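Local coordinates for F-actin-capping protein subunit alpha (Plasmodium berghei, PDB 7A0H) that probably caps the barbed ends of actin filaments as a homodimer, blocking subunit exchange there without severing the filament, at residues A[10-15]-A[43-48]; A[84-89]-A[102-107]; A[170-175]-A[197-202]. All blocks are in the same frame, centred on the assembly; numbering follows the deposited sequence.

The three contacts follow one another along the chain; none nests in or crosses another. Contact 1 comes first. It closes a loop holding helix 21-35, and joins helix 3-18 to helix 39-55. Contact 2 closes the hairpin of strands 87-92 and 97-103, in the small antiparallel sheet. Helix 112-131 follows. Contact 3 closes the longer hairpin of strands 170-183 and 187-200, in the large antiparallel sheet. The centres of contacts 2 and 3 lie about 21 Å apart, and helix 112-131 links their surroundings: Arg117 bonds to Asn84 and touches Leu173. Contact 1 is more remote, its centre about 32 Å from that of contact 2.

Contact 1. Residues A[10-15]-A[43-48]; sequences KFIRHV and NFIEDI
Ile12 overlaps the Phe44 ring at its edge, with the CG2 methyl near the ring plane. CG2 of Ile12 lies 3.8 Å from CE2 of Phe44. The two side chains lie alongside, each pointing toward the other's helix. CG of Phe44 is anti to its backbone N, and the ring reaches across to helix 3-18. The same Ile12 CG2 also meets CG1 of Ile45, at 4.0 Å, where the two side chains cross at about a right angle. One methyl thus touches both an aromatic edge and an aliphatic branch.

Arg13 makes the second half of the contact. Its chain starts off along the side of the helix, then bends at chi3 (-80°), which brings the guanidinium to the other helix. One face of this group lies near CE1 and CZ of Phe44, off to one side, with CE1 of Phe44 3.8 Å from NH2 of Arg13. The two planes are 42° apart, so this is not a flat stack. Ile48 sits at the edge of the guanidinium, its CG1 3.6 Å from the same NH2. CD1 of Ile48 lies 3.7 Å from NE of Arg13.

The axes of segments 10-15 and 43-48 come within 11.0 Å and cross at -31°, running roughly in the same direction. Helix 21-35 covers the buried side: Leu31 touches Ile12 and Ile28 touches Ile45. Just off this interface, Phe11 packs on Asn30 of the second subunit, so helix 3-18 also takes part in the dimer.

No hydrogen bond or salt bridge crosses between the segments, which bury 270 Å² together. The contact is apolar on the Ile12 side. On the exposed side the flat guanidinium lies near Phe44 and Ile48 with no polar bond to either, so the hold there is by van der Waals contact.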
loop_
_atom_site.group_PDB
_atom_site.type_symbol
_atom_site.label_atom_id
_atom_site.label_comp_id
_atom_site.label_asym_id
_atom_site.label_seq_id
_atom_site.Cartn_x
_atom_site.Cartn_y
_atom_site.Cartn_z
ATOM N N LYS A 10 -13.854 -13.910 6.763
ATOM C CA LYS A 10 -13.168 -12.781 7.366
ATOM C C LYS A 10 -11.767 -12.685 6.819
ATOM O O LYS A 10 -11.266 -11.587 6.577
ATOM C CB LYS A 10 -13.132 -12.938 8.875
ATOM C CG LYS A 10 -14.503 -12.914 9.493
ATOM C CD LYS A 10 -14.436 -13.069 10.986
ATOM C CE LYS A 10 -15.828 -13.090 11.581
ATOM N NZ LYS A 10 -15.803 -13.414 13.042
ATOM N N PHE A 11 -11.155 -13.832 6.544
ATOM C CA PHE A 11 -9.793 -13.821 6.037
ATOM C C PHE A 11 -9.742 -13.462 4.560
ATOM O O PHE A 11 -8.897 -12.662 4.150
ATOM C CB PHE A 11 -9.162 -15.197 6.258
ATOM C CG PHE A 11 -7.809 -15.336 5.668
ATOM C CD1 PHE A 11 -6.735 -14.692 6.228
ATOM C CD2 PHE A 11 -7.606 -16.120 4.564
ATOM C CE1 PHE A 11 -5.498 -14.824 5.681
ATOM C CE2 PHE A 11 -6.371 -16.247 4.020
ATOM C CZ PHE A 11 -5.318 -15.605 4.576
ATOM N N ILE A 12 -10.667 -14.010 3.764
ATOM C CA ILE A 12 -10.719 -13.696 2.334
ATOM C C ILE A 12 -10.994 -12.220 2.127
ATOM O O ILE A 12 -10.447 -11.580 1.223
ATOM C CB ILE A 12 -11.784 -14.576 1.644
ATOM C CG1 ILE A 12 -11.247 -15.989 1.429
ATOM C CG2 ILE A 12 -12.183 -13.927 0.318
ATOM C CD1 ILE A 12 -12.273 -17.006 1.018
ATOM N N ARG A 13 -11.876 -11.665 2.948
ATOM C CA ARG A 13 -12.159 -10.235 2.915
ATOM C C ARG A 13 -10.937 -9.428 3.311
ATOM O O ARG A 13 -10.576 -8.466 2.635
ATOM C CB ARG A 13 -13.351 -9.944 3.819
ATOM C CG ARG A 13 -13.789 -8.522 3.886
ATOM C CD ARG A 13 -15.213 -8.445 4.329
ATOM N NE ARG A 13 -16.089 -8.722 3.199
ATOM C CZ ARG A 13 -17.373 -9.033 3.304
ATOM N NH1 ARG A 13 -17.930 -9.129 4.502
ATOM N NH2 ARG A 13 -18.089 -9.256 2.209
ATOM N N HIS A 14 -10.267 -9.812 4.385
ATOM C CA HIS A 14 -9.121 -9.029 4.816
ATOM C C HIS A 14 -8.020 -9.020 3.773
ATOM O O HIS A 14 -7.421 -7.975 3.520
ATOM C CB HIS A 14 -8.607 -9.572 6.149
ATOM C CG HIS A 14 -7.526 -8.739 6.758
ATOM N ND1 HIS A 14 -6.307 -9.269 7.124
ATOM C CD2 HIS A 14 -7.459 -7.414 7.027
ATOM C CE1 HIS A 14 -5.543 -8.308 7.617
ATOM N NE2 HIS A 14 -6.218 -7.173 7.567
ATOM N N VAL A 15 -7.769 -10.144 3.113
ATOM C CA VAL A 15 -6.682 -10.174 2.140
ATOM C C VAL A 15 -7.041 -9.403 0.884
ATOM O O VAL A 15 -6.196 -8.726 0.302
ATOM C CB VAL A 15 -6.258 -11.614 1.806
ATOM C CG1 VAL A 15 -5.597 -12.246 3.017
ATOM C CG2 VAL A 15 -7.430 -12.431 1.327
ATOM N N ASN A 43 -18.808 -17.992 -4.617
ATOM C CA ASN A 43 -19.824 -16.965 -4.779
ATOM C C ASN A 43 -19.604 -15.769 -3.868
ATOM O O ASN A 43 -19.835 -14.623 -4.292
ATOM C CB ASN A 43 -21.192 -17.597 -4.546
ATOM C CG ASN A 43 -21.583 -18.551 -5.664
ATOM O OD1 ASN A 43 -21.168 -18.369 -6.823
ATOM N ND2 ASN A 43 -22.328 -19.601 -5.319
ATOM N N PHE A 44 -19.178 -16.006 -2.633
ATOM C CA PHE A 44 -18.715 -14.958 -1.745
ATOM C C PHE A 44 -17.611 -14.163 -2.416
ATOM O O PHE A 44 -17.648 -12.934 -2.449
ATOM C CB PHE A 44 -18.200 -15.577 -0.449
ATOM C CG PHE A 44 -17.638 -14.606 0.539
ATOM C CD1 PHE A 44 -18.464 -13.879 1.372
ATOM C CD2 PHE A 44 -16.268 -14.468 0.675
ATOM C CE1 PHE A 44 -17.932 -13.019 2.305
ATOM C CE2 PHE A 44 -15.745 -13.603 1.587
ATOM C CZ PHE A 44 -16.581 -12.885 2.409
ATOM N N ILE A 45 -16.673 -14.854 -3.048
ATOM C CA ILE A 45 -15.590 -14.151 -3.697
ATOM C C ILE A 45 -16.152 -13.370 -4.870
ATOM O O ILE A 45 -15.785 -12.212 -5.086
ATOM C CB ILE A 45 -14.494 -15.126 -4.126
ATOM C CG1 ILE A 45 -13.746 -15.709 -2.926
ATOM C CG2 ILE A 45 -13.423 -14.426 -4.993
ATOM C CD1 ILE A 45 -12.761 -16.862 -3.336
ATOM N N GLU A 46 -17.043 -13.987 -5.657
ATOM C CA GLU A 46 -17.620 -13.271 -6.785
ATOM C C GLU A 46 -18.354 -12.003 -6.325
ATOM O O GLU A 46 -18.228 -10.967 -6.956
ATOM C CB GLU A 46 -18.554 -14.166 -7.596
ATOM C CG GLU A 46 -18.991 -13.454 -8.958
ATOM C CD GLU A 46 -20.164 -12.491 -8.816
ATOM O OE1 GLU A 46 -20.899 -12.592 -7.802
ATOM O OE2 GLU A 46 -20.401 -11.663 -9.745
ATOM N N ASP A 47 -19.101 -12.059 -5.218
ATOM C CA ASP A 47 -19.775 -10.870 -4.717
ATOM C C ASP A 47 -18.782 -9.791 -4.332
ATOM O O ASP A 47 -18.893 -8.637 -4.762
ATOM C CB ASP A 47 -20.704 -11.223 -3.561
ATOM C CG ASP A 47 -22.006 -11.795 -4.086
ATOM O OD1 ASP A 47 -22.511 -11.208 -5.090
ATOM O OD2 ASP A 47 -22.496 -12.835 -3.594
ATOM N N ILE A 48 -17.783 -10.150 -3.552
ATOM C CA ILE A 48 -16.797 -9.170 -3.131
ATOM C C ILE A 48 -16.116 -8.520 -4.336
ATOM O O ILE A 48 -15.798 -7.322 -4.330
ATOM C CB ILE A 48 -15.753 -9.835 -2.223
ATOM C CG1 ILE A 48 -16.276 -9.876 -0.811
ATOM C CG2 ILE A 48 -14.447 -9.096 -2.344
ATOM C CD1 ILE A 48 -15.339 -10.641 0.105
#

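Contact 2. Residues A[84-89]-A[102-107]; sequences NLKILA and TPLTKL
Asn84 stands at the turn and uses its side chain elsewhere: OD1 bonds to Arg117 and ND2 to Asn121. Leu85 offers its carbonyl O to NZ of Lys106, at 3.1 Å. The amine approaches from well above the carbonyl plane. Lys86 has a left-handed backbone (phi 64°). Its CB lies 3.5 Å from the same Lys106 NZ, but its own NZ leads away to a salt bridge with Glu114. Lys86 O takes the N-H of Leu104 at 2.8 Å, in a nearly straight bond. A water also bonds to this O and to Leu104 O. Ile87 forms a non-hydrogen-bonded pair with Pro103, and its CG1 passes 4.1 Å from Pro103 CA. Leu88 pairs with Thr102 by two bonds: Leu88 N to Thr102 O at 2.9 Å, and Thr102 N to Leu88 O at 2.7 Å. CD1 of Leu88 meets CD2 of Leu104 at 3.9 Å, and both leucines touch Leu81 of strand 79-82. Lys86 and Ile87 both face His82, which is a G1 beta bulge, here at the entry to an antiparallel beta hairpin.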
loop_
_atom_site.group_PDB
_atom_site.type_symbol
_atom_site.label_atom_id
_atom_site.label_comp_id
_atom_site.label_asym_id
_atom_site.label_seq_id
_atom_site.Cartn_x
_atom_site.Cartn_y
_atom_site.Cartn_z
ATOM N N ASN A 84 -25.208 4.544 -24.579
ATOM C CA ASN A 84 -25.290 4.841 -25.995
ATOM C C ASN A 84 -25.751 3.697 -26.840
ATOM O O ASN A 84 -26.501 3.919 -27.791
ATOM C CB ASN A 84 -23.977 5.391 -26.509
ATOM C CG ASN A 84 -23.756 6.811 -26.015
ATOM O OD1 ASN A 84 -24.668 7.430 -25.393
ATOM N ND2 ASN A 84 -22.544 7.282 -26.144
ATOM N N LEU A 85 -25.263 2.461 -26.591
ATOM C CA LEU A 85 -25.749 1.342 -27.390
ATOM C C LEU A 85 -27.132 0.855 -26.980
ATOM O O LEU A 85 -27.754 0.112 -27.757
ATOM C CB LEU A 85 -24.754 0.150 -27.351
ATOM C CG LEU A 85 -23.397 0.514 -27.948
ATOM C CD1 LEU A 85 -22.313 -0.434 -27.621
ATOM C CD2 LEU A 85 -23.540 0.583 -29.439
ATOM N N LYS A 86 -27.614 1.205 -25.783
ATOM C CA LYS A 86 -28.924 0.739 -25.346
ATOM C C LYS A 86 -28.917 -0.780 -25.215
ATOM O O LYS A 86 -29.665 -1.510 -25.867
ATOM C CB LYS A 86 -29.995 1.217 -26.325
ATOM C CG LYS A 86 -30.155 2.777 -26.390
ATOM C CD LYS A 86 -30.508 3.315 -24.977
ATOM C CE LYS A 86 -30.970 4.789 -24.969
ATOM N NZ LYS A 86 -29.887 5.780 -25.239
ATOM N N ILE A 87 -28.068 -1.237 -24.319
ATOM C CA ILE A 87 -27.715 -2.642 -24.149
ATOM C C ILE A 87 -27.470 -2.820 -22.663
ATOM O O ILE A 87 -26.865 -1.935 -22.035
ATOM C CB ILE A 87 -26.468 -2.971 -24.982
ATOM C CG1 ILE A 87 -26.878 -3.615 -26.287
ATOM C CG2 ILE A 87 -25.448 -3.727 -24.150
ATOM C CD1 ILE A 87 -25.687 -3.674 -27.240
ATOM N N LEU A 88 -28.048 -3.871 -22.082
ATOM C CA LEU A 88 -27.688 -4.328 -20.753
ATOM C C LEU A 88 -26.735 -5.487 -20.961
ATOM O O LEU A 88 -27.049 -6.433 -21.702
ATOM C CB LEU A 88 -28.894 -4.819 -19.957
ATOM C CG LEU A 88 -30.068 -3.832 -19.875
ATOM C CD1 LEU A 88 -31.340 -4.487 -19.289
ATOM C CD2 LEU A 88 -29.718 -2.624 -19.038
ATOM N N ALA A 89 -25.584 -5.408 -20.320
ATOM C CA ALA A 89 -24.518 -6.382 -20.495
ATOM C C ALA A 89 -24.431 -7.173 -19.210
ATOM O O ALA A 89 -24.395 -6.613 -18.093
ATOM C CB ALA A 89 -23.179 -5.719 -20.809
ATOM N N THR A 102 -28.339 -7.934 -23.539
ATOM C CA THR A 102 -29.790 -7.864 -23.746
ATOM C C THR A 102 -30.072 -6.451 -24.250
ATOM O O THR A 102 -29.953 -5.484 -23.484
ATOM C CB THR A 102 -30.562 -8.084 -22.438
ATOM O OG1 THR A 102 -30.062 -9.237 -21.763
ATOM C CG2 THR A 102 -32.064 -8.155 -22.746
ATOM N N PRO A 103 -30.451 -6.319 -25.509
ATOM C CA PRO A 103 -30.691 -5.001 -26.106
ATOM C C PRO A 103 -31.975 -4.335 -25.627
ATOM O O PRO A 103 -33.013 -4.970 -25.474
ATOM C CB PRO A 103 -30.787 -5.328 -27.604
ATOM C CG PRO A 103 -31.302 -6.785 -27.611
ATOM C CD PRO A 103 -30.677 -7.450 -26.443
ATOM N N LEU A 104 -31.935 -3.053 -25.466
ATOM C CA LEU A 104 -33.186 -2.356 -25.189
ATOM C C LEU A 104 -33.831 -1.998 -26.505
ATOM O O LEU A 104 -33.153 -1.794 -27.512
ATOM C CB LEU A 104 -32.916 -1.099 -24.357
ATOM C CG LEU A 104 -32.154 -1.405 -23.058
ATOM C CD1 LEU A 104 -31.944 -0.097 -22.464
ATOM C CD2 LEU A 104 -32.902 -2.331 -22.072
ATOM N N THR A 105 -35.150 -1.975 -26.496
ATOM C CA THR A 105 -35.899 -1.592 -27.689
ATOM C C THR A 105 -35.687 -0.102 -27.887
ATOM O O THR A 105 -35.746 0.667 -26.921
ATOM C CB THR A 105 -37.376 -1.933 -27.533
ATOM O OG1 THR A 105 -37.525 -3.283 -27.035
ATOM C CG2 THR A 105 -38.083 -1.839 -28.866
ATOM N N LYS A 106 -35.401 0.302 -29.114
ATOM C CA LYS A 106 -35.103 1.697 -29.398
ATOM C C LYS A 106 -36.390 2.503 -29.535
ATOM O O LYS A 106 -37.421 1.990 -29.975
ATOM C CB LYS A 106 -34.295 1.826 -30.686
ATOM C CG LYS A 106 -33.076 0.927 -30.781
ATOM C CD LYS A 106 -31.911 1.492 -30.005
ATOM C CE LYS A 106 -30.577 0.917 -30.492
ATOM N NZ LYS A 106 -29.460 1.640 -29.804
ATOM N N LEU A 107 -36.328 3.775 -29.144
ATOM C CA LEU A 107 -37.465 4.677 -29.251
ATOM C C LEU A 107 -37.327 5.527 -30.506
ATOM O O LEU A 107 -36.254 6.082 -30.773
ATOM C CB LEU A 107 -37.567 5.596 -28.033
ATOM C CG LEU A 107 -37.973 4.942 -26.731
ATOM C CD1 LEU A 107 -38.049 5.968 -25.628
ATOM C CD2 LEU A 107 -39.312 4.186 -26.855
HETATM O O HOH W 1 -30.327 -1.848 -28.342
#

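Contact 3. Residues A[170-175]-A[197-202]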
loop_
_atom_site.group_PDB
_atom_site.type_symbol
_atom_site.label_atom_id
_atom_site.label_comp_id
_atom_site.label_asym_id
_atom_site.label_seq_id
_atom_site.Cartn_x
_atom_site.Cartn_y
_atom_site.Cartn_z
ATOM N N LYS A 170 -37.624 14.509 -10.839
ATOM C CA LYS A 170 -36.318 15.165 -10.812
ATOM C C LYS A 170 -35.281 14.370 -11.609
ATOM O O LYS A 170 -35.168 13.153 -11.457
ATOM C CB LYS A 170 -35.844 15.363 -9.372
ATOM C CG LYS A 170 -34.750 16.396 -9.285
ATOM C CD LYS A 170 -34.777 17.140 -7.950
ATOM C CE LYS A 170 -33.737 18.262 -7.902
ATOM N NZ LYS A 170 -33.150 18.445 -6.503
ATOM N N TYR A 171 -34.557 15.064 -12.480
ATOM C CA TYR A 171 -33.680 14.393 -13.414
ATOM C C TYR A 171 -32.291 14.224 -12.824
ATOM O O TYR A 171 -31.934 14.871 -11.845
ATOM C CB TYR A 171 -33.491 15.106 -14.741
ATOM C CG TYR A 171 -34.701 15.251 -15.615
ATOM C CD1 TYR A 171 -35.773 14.355 -15.527
ATOM C CD2 TYR A 171 -34.767 16.266 -16.540
ATOM C CE1 TYR A 171 -36.885 14.499 -16.326
ATOM C CE2 TYR A 171 -35.875 16.429 -17.347
ATOM C CZ TYR A 171 -36.926 15.542 -17.245
ATOM O OH TYR A 171 -38.016 15.710 -18.059
ATOM N N ASN A 172 -31.514 13.327 -13.429
ATOM C CA ASN A 172 -30.184 13.113 -12.888
ATOM C C ASN A 172 -29.269 12.702 -14.018
ATOM O O ASN A 172 -29.647 11.925 -14.903
ATOM C CB ASN A 172 -30.181 12.060 -11.771
ATOM C CG ASN A 172 -28.828 11.948 -11.124
ATOM O OD1 ASN A 172 -28.520 12.642 -10.137
ATOM N ND2 ASN A 172 -27.956 11.145 -11.737
ATOM N N LEU A 173 -28.130 13.301 -14.057
ATOM C CA LEU A 173 -27.156 12.902 -15.045
ATOM C C LEU A 173 -25.827 12.642 -14.349
ATOM O O LEU A 173 -25.366 13.446 -13.519
ATOM C CB LEU A 173 -27.021 13.964 -16.106
ATOM C CG LEU A 173 -28.141 14.273 -17.095
ATOM C CD1 LEU A 173 -27.749 15.706 -17.638
ATOM C CD2 LEU A 173 -28.239 13.310 -18.204
ATOM N N PHE A 174 -25.198 11.567 -14.763
ATOM C CA PHE A 174 -23.947 11.134 -14.211
ATOM C C PHE A 174 -23.010 11.030 -15.375
ATOM O O PHE A 174 -23.307 10.300 -16.334
ATOM C CB PHE A 174 -24.098 9.821 -13.511
ATOM C CG PHE A 174 -22.824 9.345 -12.801
ATOM C CD1 PHE A 174 -22.420 9.965 -11.641
ATOM C CD2 PHE A 174 -22.058 8.292 -13.307
ATOM C CE1 PHE A 174 -21.281 9.541 -10.946
ATOM C CE2 PHE A 174 -20.895 7.827 -12.614
ATOM C CZ PHE A 174 -20.523 8.435 -11.439
ATOM N N LEU A 175 -21.936 11.831 -15.316
ATOM C CA LEU A 175 -20.972 11.974 -16.411
ATOM C C LEU A 175 -19.685 11.413 -15.887
ATOM O O LEU A 175 -19.283 11.755 -14.755
ATOM C CB LEU A 175 -20.730 13.450 -16.838
ATOM C CG LEU A 175 -21.876 14.309 -17.405
ATOM C CD1 LEU A 175 -22.644 14.888 -16.244
ATOM C CD2 LEU A 175 -21.420 15.422 -18.400
ATOM N N ASN A 197 -21.956 14.364 -11.177
ATOM C CA ASN A 197 -23.401 14.225 -11.060
ATOM C C ASN A 197 -24.122 15.585 -11.017
ATOM O O ASN A 197 -23.674 16.550 -10.367
ATOM C CB ASN A 197 -23.710 13.459 -9.796
ATOM C CG ASN A 197 -25.069 12.874 -9.806
ATOM O OD1 ASN A 197 -25.364 11.954 -10.563
ATOM N ND2 ASN A 197 -25.931 13.414 -8.967
ATOM N N VAL A 198 -25.249 15.656 -11.691
ATOM C CA VAL A 198 -26.138 16.799 -11.512
ATOM C C VAL A 198 -27.558 16.290 -11.351
ATOM O O VAL A 198 -28.033 15.460 -12.143
ATOM C CB VAL A 198 -26.081 17.850 -12.649
ATOM C CG1 VAL A 198 -26.303 17.224 -13.933
ATOM C CG2 VAL A 198 -27.160 18.887 -12.444
ATOM N N ASN A 199 -28.233 16.786 -10.337
ATOM C CA ASN A 199 -29.619 16.418 -10.099
ATOM C C ASN A 199 -30.435 17.708 -10.235
ATOM O O ASN A 199 -30.226 18.644 -9.466
ATOM C CB ASN A 199 -29.759 15.768 -8.705
ATOM C CG ASN A 199 -31.121 15.138 -8.495
ATOM O OD1 ASN A 199 -31.525 14.229 -9.242
ATOM N ND2 ASN A 199 -31.885 15.690 -7.552
ATOM N N PHE A 200 -31.421 17.720 -11.140
ATOM C CA PHE A 200 -31.972 18.993 -11.601
ATOM C C PHE A 200 -33.364 18.823 -12.195
ATOM O O PHE A 200 -33.742 17.743 -12.656
ATOM C CB PHE A 200 -31.073 19.641 -12.672
ATOM C CG PHE A 200 -31.143 18.950 -13.973
ATOM C CD1 PHE A 200 -31.754 19.549 -15.038
ATOM C CD2 PHE A 200 -30.610 17.675 -14.145
ATOM C CE1 PHE A 200 -31.859 18.869 -16.268
ATOM C CE2 PHE A 200 -30.702 16.997 -15.369
ATOM C CZ PHE A 200 -31.343 17.571 -16.418
ATOM N N LEU A 201 -34.098 19.933 -12.213
ATOM C CA LEU A 201 -35.342 20.046 -12.967
ATOM C C LEU A 201 -35.129 20.763 -14.296
ATOM O O LEU A 201 -34.234 21.595 -14.453
ATOM C CB LEU A 201 -36.395 20.804 -12.162
ATOM C CG LEU A 201 -36.920 20.055 -10.964
ATOM C CD1 LEU A 201 -37.524 21.088 -10.050
ATOM C CD2 LEU A 201 -37.932 18.876 -11.411
ATOM N N GLU A 202 -36.018 20.480 -15.240
ATOM C CA GLU A 202 -36.006 21.186 -16.525
ATOM C C GLU A 202 -36.062 22.691 -16.345
ATOM O O GLU A 202 -35.409 23.443 -17.078
ATOM C CB GLU A 202 -37.203 20.721 -17.346
ATOM C CG GLU A 202 -37.105 20.993 -18.806
ATOM C CD GLU A 202 -38.135 20.220 -19.576
ATOM O OE1 GLU A 202 -38.700 19.219 -19.008
ATOM O OE2 GLU A 202 -38.364 20.634 -20.736
#
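Leu173 O is gripped from the facing strand by one hydrogen bond and one weaker CA-H...O contact. The bond comes from Val198 N at 2.9 Å, in the carbonyl plane. The weaker contact runs from Asn197 CA to Leu173 O, at 3.2 Å. Val198 O is likewise held by one hydrogen bond, from Leu173 N at 2.9 Å, and one weaker CA-H...O contact, from Asn172. Two further bonds join the backbones of Tyr171 and Phe200.

Asn172 stands opposite Asn199 and Asn197 opposite Phe174, both in non-hydrogen-bonded pairs. Asn172 and Asn197 are diagonal neighbours on one face, and their amides bond to each other. Both have CG anti to the backbone N. ND2 of Asn197 donates to OD1 of Asn172 at 2.9 Å, and ND2 of Asn172 to OD1 of Asn197 at 3.0 Å. Each donor sits on a lone pair. The reciprocal bonds fix which way round both amides lie.

This is the open end of the hairpin of strands 170-183 and 187-200, adjacent strands in the five-stranded antiparallel sheet. Helix 112-131 packs on the face bearing Tyr171 and Leu173.

On that face the Tyr171 edge points to the Phe200 ring face, in an offset edge-to-face pair with planes at 70°. Phe200 has CG in the crowded position between N and C (chi1 73°). CE2 of Phe200 comes 3.4 Å from Tyr171 CB and 3.9 Å from Leu173 CD1. Tyr116 meets Phe200 edge-to-face from the helix.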